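Local coordinates for protein S-adenosylmethionine decarboxylase proenzyme (Aquifex aeolicus, PDB 2III) that probably decarboxylates S-adenosylmethionine to S-adenosylmethioninamine, the propylamine donor for spermidine and spermine synthesis, at residues Y14-D19 with T99-K104; R23-R28 with Y47-P52. All coordinates share one frame; numbering follows the deposited sequence.

Contact 1: residues Y14-D19 with T99-K104. With MG (magnesium ion), chain B.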
# COMPACT_ATOMS: atom_id res chain seq x y z
N TYR A 14 -16.07 -2.16 -7.11
CA TYR A 14 -16.82 -1.57 -8.21
C TYR A 14 -18.29 -1.35 -7.86
O TYR A 14 -18.83 -1.98 -6.94
CB TYR A 14 -16.75 -2.46 -9.45
CG TYR A 14 -15.34 -2.73 -9.95
CD1 TYR A 14 -14.90 -2.20 -11.16
CD2 TYR A 14 -14.46 -3.53 -9.22
CE1 TYR A 14 -13.63 -2.46 -11.64
CE2 TYR A 14 -13.17 -3.80 -9.69
CZ TYR A 14 -12.77 -3.26 -10.90
OH TYR A 14 -11.51 -3.51 -11.39
N GLY A 15 -18.94 -0.46 -8.59
CA GLY A 15 -20.34 -0.20 -8.35
C GLY A 15 -20.56 0.60 -7.08
O GLY A 15 -21.63 0.55 -6.49
N VAL A 16 -19.54 1.34 -6.67
CA VAL A 16 -19.64 2.16 -5.47
C VAL A 16 -20.24 3.52 -5.80
O VAL A 16 -19.79 4.19 -6.73
CB VAL A 16 -18.26 2.38 -4.83
CG1 VAL A 16 -18.39 3.36 -3.65
CG2 VAL A 16 -17.66 1.04 -4.38
N ASP A 17 -21.25 3.94 -5.04
CA ASP A 17 -21.88 5.23 -5.28
C ASP A 17 -20.82 6.33 -5.24
O ASP A 17 -19.98 6.37 -4.33
CB ASP A 17 -22.97 5.49 -4.22
CG ASP A 17 -24.14 4.53 -4.34
OD1 ASP A 17 -24.93 4.41 -3.38
OD2 ASP A 17 -24.27 3.89 -5.41
N ALA A 18 -20.85 7.20 -6.24
CA ALA A 18 -19.90 8.31 -6.37
C ALA A 18 -19.88 9.23 -5.16
O ALA A 18 -18.84 9.78 -4.82
CB ALA A 18 -20.23 9.13 -7.63
N ASP A 19 -21.02 9.40 -4.51
CA ASP A 19 -21.11 10.29 -3.35
C ASP A 19 -20.39 9.74 -2.12
O ASP A 19 -20.08 10.49 -1.20
CB ASP A 19 -22.58 10.57 -3.01
CG ASP A 19 -23.39 9.30 -2.78
OD1 ASP A 19 -23.53 8.50 -3.74
OD2 ASP A 19 -23.88 9.09 -1.65
N THR A 99 -18.38 -2.94 3.71
CA THR A 99 -19.79 -2.75 4.07
C THR A 99 -20.18 -1.28 4.00
O THR A 99 -21.30 -0.96 3.63
CB THR A 99 -20.12 -3.25 5.48
OG1 THR A 99 -19.35 -2.52 6.44
CG2 THR A 99 -19.84 -4.74 5.61
N GLN A 100 -19.27 -0.39 4.37
CA GLN A 100 -19.59 1.03 4.33
C GLN A 100 -19.73 1.50 2.88
O GLN A 100 -20.61 2.29 2.56
CB GLN A 100 -18.51 1.85 5.03
CG GLN A 100 -18.39 1.56 6.52
CD GLN A 100 -19.73 1.65 7.23
OE1 GLN A 100 -20.37 2.70 7.23
NE2 GLN A 100 -20.15 0.55 7.85
N LEU A 101 -18.85 1.01 2.01
CA LEU A 101 -18.88 1.41 0.61
C LEU A 101 -19.92 0.63 -0.19
O LEU A 101 -20.35 1.05 -1.27
CB LEU A 101 -17.50 1.22 -0.03
CG LEU A 101 -16.43 2.16 0.52
CD1 LEU A 101 -15.15 1.99 -0.27
CD2 LEU A 101 -16.93 3.59 0.44
N ASN A 102 -20.32 -0.52 0.35
CA ASN A 102 -21.31 -1.37 -0.29
C ASN A 102 -21.16 -1.47 -1.81
O ASN A 102 -22.03 -1.02 -2.57
CB ASN A 102 -22.71 -0.87 0.08
CG ASN A 102 -23.82 -1.70 -0.55
OD1 ASN A 102 -23.84 -2.92 -0.42
ND2 ASN A 102 -24.75 -1.03 -1.22
N PRO A 103 -20.05 -2.06 -2.28
CA PRO A 103 -19.82 -2.21 -3.72
C PRO A 103 -20.70 -3.31 -4.32
O PRO A 103 -21.16 -4.20 -3.61
CB PRO A 103 -18.34 -2.58 -3.79
CG PRO A 103 -18.16 -3.38 -2.53
CD PRO A 103 -18.89 -2.54 -1.51
N LYS A 104 -20.94 -3.24 -5.63
CA LYS A 104 -21.76 -4.24 -6.30
C LYS A 104 -20.92 -5.44 -6.77
O LYS A 104 -21.40 -6.57 -6.79
CB LYS A 104 -22.50 -3.61 -7.49
CG LYS A 104 -23.56 -2.60 -7.05
CD LYS A 104 -24.37 -2.06 -8.22
CE LYS A 104 -23.51 -1.26 -9.19
NZ LYS A 104 -24.29 -0.82 -10.38
MG MG B . -19.48 12.55 -0.79
O HOH W 1 -22.28 2.21 -2.93
O HOH W 2 -19.02 13.75 0.23

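Contact 2: residues R23-R28 with Y47-P52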
# COMPACT_ATOMS: atom_id res chain seq x y z
N ARG A 23 -15.16 13.00 -1.97
CA ARG A 23 -14.39 14.00 -1.23
C ARG A 23 -13.51 13.37 -0.14
O ARG A 23 -13.71 12.21 0.23
CB ARG A 23 -15.35 15.02 -0.58
CG ARG A 23 -16.40 15.65 -1.52
CD ARG A 23 -15.78 16.41 -2.69
NE ARG A 23 -15.03 17.59 -2.28
CZ ARG A 23 -14.25 18.31 -3.09
NH1 ARG A 23 -14.12 17.97 -4.37
NH2 ARG A 23 -13.60 19.36 -2.62
N VAL A 24 -12.53 14.12 0.36
CA VAL A 24 -11.67 13.63 1.42
C VAL A 24 -12.47 13.30 2.68
O VAL A 24 -12.22 12.30 3.34
CB VAL A 24 -10.59 14.67 1.80
CG1 VAL A 24 -9.95 14.29 3.14
CG2 VAL A 24 -9.51 14.72 0.71
N GLU A 25 -13.44 14.15 3.01
CA GLU A 25 -14.28 13.95 4.18
C GLU A 25 -14.78 12.51 4.24
O GLU A 25 -14.77 11.88 5.30
CB GLU A 25 -15.49 14.89 4.15
CG GLU A 25 -15.14 16.37 4.17
CD GLU A 25 -14.18 16.75 3.07
OE1 GLU A 25 -14.46 16.42 1.89
OE2 GLU A 25 -13.14 17.38 3.37
N ASP A 26 -15.23 12.01 3.09
CA ASP A 26 -15.75 10.64 3.00
C ASP A 26 -14.67 9.60 3.34
O ASP A 26 -14.89 8.71 4.17
CB ASP A 26 -16.29 10.36 1.58
CG ASP A 26 -17.22 11.45 1.06
OD1 ASP A 26 -18.31 11.64 1.64
OD2 ASP A 26 -16.85 12.11 0.06
N ILE A 27 -13.52 9.71 2.69
CA ILE A 27 -12.42 8.76 2.91
C ILE A 27 -11.95 8.78 4.36
O ILE A 27 -11.73 7.73 4.96
CB ILE A 27 -11.22 9.06 1.97
CG1 ILE A 27 -11.66 8.89 0.52
CG2 ILE A 27 -10.06 8.14 2.27
CD1 ILE A 27 -12.32 7.57 0.24
N ARG A 28 -11.81 9.99 4.90
CA ARG A 28 -11.38 10.18 6.28
C ARG A 28 -12.33 9.50 7.24
O ARG A 28 -11.91 8.74 8.10
CB ARG A 28 -11.28 11.68 6.59
CG ARG A 28 -11.13 12.03 8.07
CD ARG A 28 -10.53 13.43 8.20
NE ARG A 28 -9.07 13.36 8.30
CZ ARG A 28 -8.24 14.32 7.90
NH1 ARG A 28 -8.72 15.43 7.35
NH2 ARG A 28 -6.93 14.17 8.05
N TYR A 47 -4.35 12.45 3.84
CA TYR A 47 -5.33 12.47 2.77
C TYR A 47 -5.05 13.51 1.71
O TYR A 47 -4.37 14.50 1.96
CB TYR A 47 -6.72 12.72 3.35
CG TYR A 47 -7.09 11.74 4.43
CD1 TYR A 47 -6.63 11.90 5.74
CD2 TYR A 47 -7.88 10.63 4.14
CE1 TYR A 47 -6.94 10.97 6.73
CE2 TYR A 47 -8.19 9.69 5.12
CZ TYR A 47 -7.72 9.87 6.41
OH TYR A 47 -8.03 8.93 7.37
N TYR A 48 -5.57 13.27 0.52
CA TYR A 48 -5.40 14.20 -0.58
C TYR A 48 -6.65 14.27 -1.44
O TYR A 48 -7.22 13.25 -1.81
CB TYR A 48 -4.21 13.81 -1.45
CG TYR A 48 -3.86 14.88 -2.45
CD1 TYR A 48 -3.27 16.08 -2.03
CD2 TYR A 48 -4.16 14.73 -3.80
CE1 TYR A 48 -3.00 17.10 -2.95
CE2 TYR A 48 -3.89 15.74 -4.72
CZ TYR A 48 -3.31 16.92 -4.29
OH TYR A 48 -3.04 17.92 -5.19
N GLN A 49 -7.08 15.49 -1.75
CA GLN A 49 -8.27 15.71 -2.57
C GLN A 49 -7.85 15.95 -4.01
O GLN A 49 -7.02 16.82 -4.29
CB GLN A 49 -9.03 16.94 -2.05
CG GLN A 49 -10.27 17.33 -2.85
CD GLN A 49 -11.33 16.25 -2.87
OE1 GLN A 49 -11.56 15.60 -3.89
NE2 GLN A 49 -11.99 16.04 -1.73
N PHE A 50 -8.39 15.15 -4.93
CA PHE A 50 -8.08 15.32 -6.34
C PHE A 50 -9.20 16.09 -7.00
O PHE A 50 -10.34 16.09 -6.52
CB PHE A 50 -7.93 13.95 -7.03
CG PHE A 50 -6.66 13.23 -6.67
CD1 PHE A 50 -5.43 13.69 -7.12
CD2 PHE A 50 -6.70 12.09 -5.86
CE1 PHE A 50 -4.24 13.03 -6.76
CE2 PHE A 50 -5.51 11.43 -5.49
CZ PHE A 50 -4.28 11.91 -5.95
N GLN A 51 -8.89 16.76 -8.11
CA GLN A 51 -9.90 17.50 -8.85
C GLN A 51 -10.24 16.67 -10.08
O GLN A 51 -9.36 16.02 -10.65
CB GLN A 51 -9.35 18.87 -9.25
CG GLN A 51 -9.03 19.76 -8.05
CD GLN A 51 -10.24 20.02 -7.16
OE1 GLN A 51 -10.09 20.41 -6.00
NE2 GLN A 51 -11.43 19.80 -7.69
N PRO A 52 -11.50 16.70 -10.53
CA PRO A 52 -12.63 17.45 -9.97
C PRO A 52 -13.24 16.71 -8.79
O PRO A 52 -14.22 17.15 -8.20
CB PRO A 52 -13.60 17.50 -11.13
CG PRO A 52 -13.45 16.11 -11.69
CD PRO A 52 -11.94 15.90 -11.69
O HOH W 3 -11.64 21.22 -3.54

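Contact 1: residues Y14-D19 with T99-K104
G15 and V16 pass beside K104 and P103, with CA atoms 4.7 Å apart in both pairs, where helix 87-101 gives way to strand 105-116. N102 takes a positive phi just past the helix and turns the chain towards P103. One direct backbone hydrogen bond joins the segments: K104 N donates to Y14 O over 2.8 Å, with the N-H bent to 138°. Water 1 adds an indirect link, accepting from D17 N at 2.9 Å and bonded to L101 O.

V16 and P103 lie side by side and point the same way, with V16 CG2 3.7 Å from P103 CB. CG1 of V16, anti to the backbone N (chi1 174°), sits 3.9 Å from L101 O. K104 bends at chi3, and its CE reaches 3.4 Å from G15 CA, where a beta-carbon on G15 would probably crowd it unless K104 moved. The phenol of Y14 leads away, to I115 N of the second subunit, while L101 turns to I21, L13 and L30. Past the contact, D19 O binds the magnesium ion together with D22. The K104-Y14 bond opens the antiparallel pairing of strands 3-14 and 105-116, at a helix-to-strand turn of a two-layer alpha/beta sandwich.

Contact 2: residues R23-R28 with Y47-P52
The first turn of helix 24-37 packs against the end of strand 42-49, an outermost strand of this chain's sheet, with V24, I27 and R28 gathered round Y47. Helix and strand segments run nearly antiparallel, at 155°, with axes 8.6 Å apart. Y47 buries the largest share of any residue here, and its side chain comes within about 3 Å (nearest atoms) of a bound calcium ion. R28 CB lies over one face of the ring, in a CH-pi contact 4.1 Å from the centroid, and I27 CG2 meets the edge in plane, 3.7 Å from CE2. R28 NH2 lies 3.3 Å from Y47 CD1, but the guanidinium is inclined 62° to the ring and does not stack flat. An alanine at Y47 would probably leave I27 CG2 without its ring-edge partner and the R28 guanidinium free to turn.

V24 points toward the strand within the two-layer alpha/beta sandwich, its CG1 3.6 Å from Y47 CB and its CG2 3.6 Å from Q49 CB. R23, the N-cap residue, folds back at chi2 and chi3, and its guanidinium stacks on the side-chain amide of Q49, planes 8° apart. At the guanidinium's edge, water 3 accepts from R23 NH2 and is bonded to Q51 OE1. D26, a residue of the magnesium site, accepts from R23 N through OD2 over 2.8 Å, the side-chain-to-N-cap half of a capping box.

In the fold
Contacts 1 and 2 lie at the same end of the sandwich, their centres 16 Å apart, but towards opposite borders of this chain's sheet: contact 1 leads into outermost strand 105-116, contact 2 ends outermost strand 42-49. Contact 1 is partly buried and relies on backbone, with a peptide hydrogen bond, a water bridge and small apolar groups. Contact 2 is a surface contact built from larger side chains, where arginines lie against an aromatic ring and an amide. Helix 24-37 connects them, since L101 of contact 1 packs on its L30 while contact 2 uses its first turn. They also meet near the magnesium site, which includes D19 and D26.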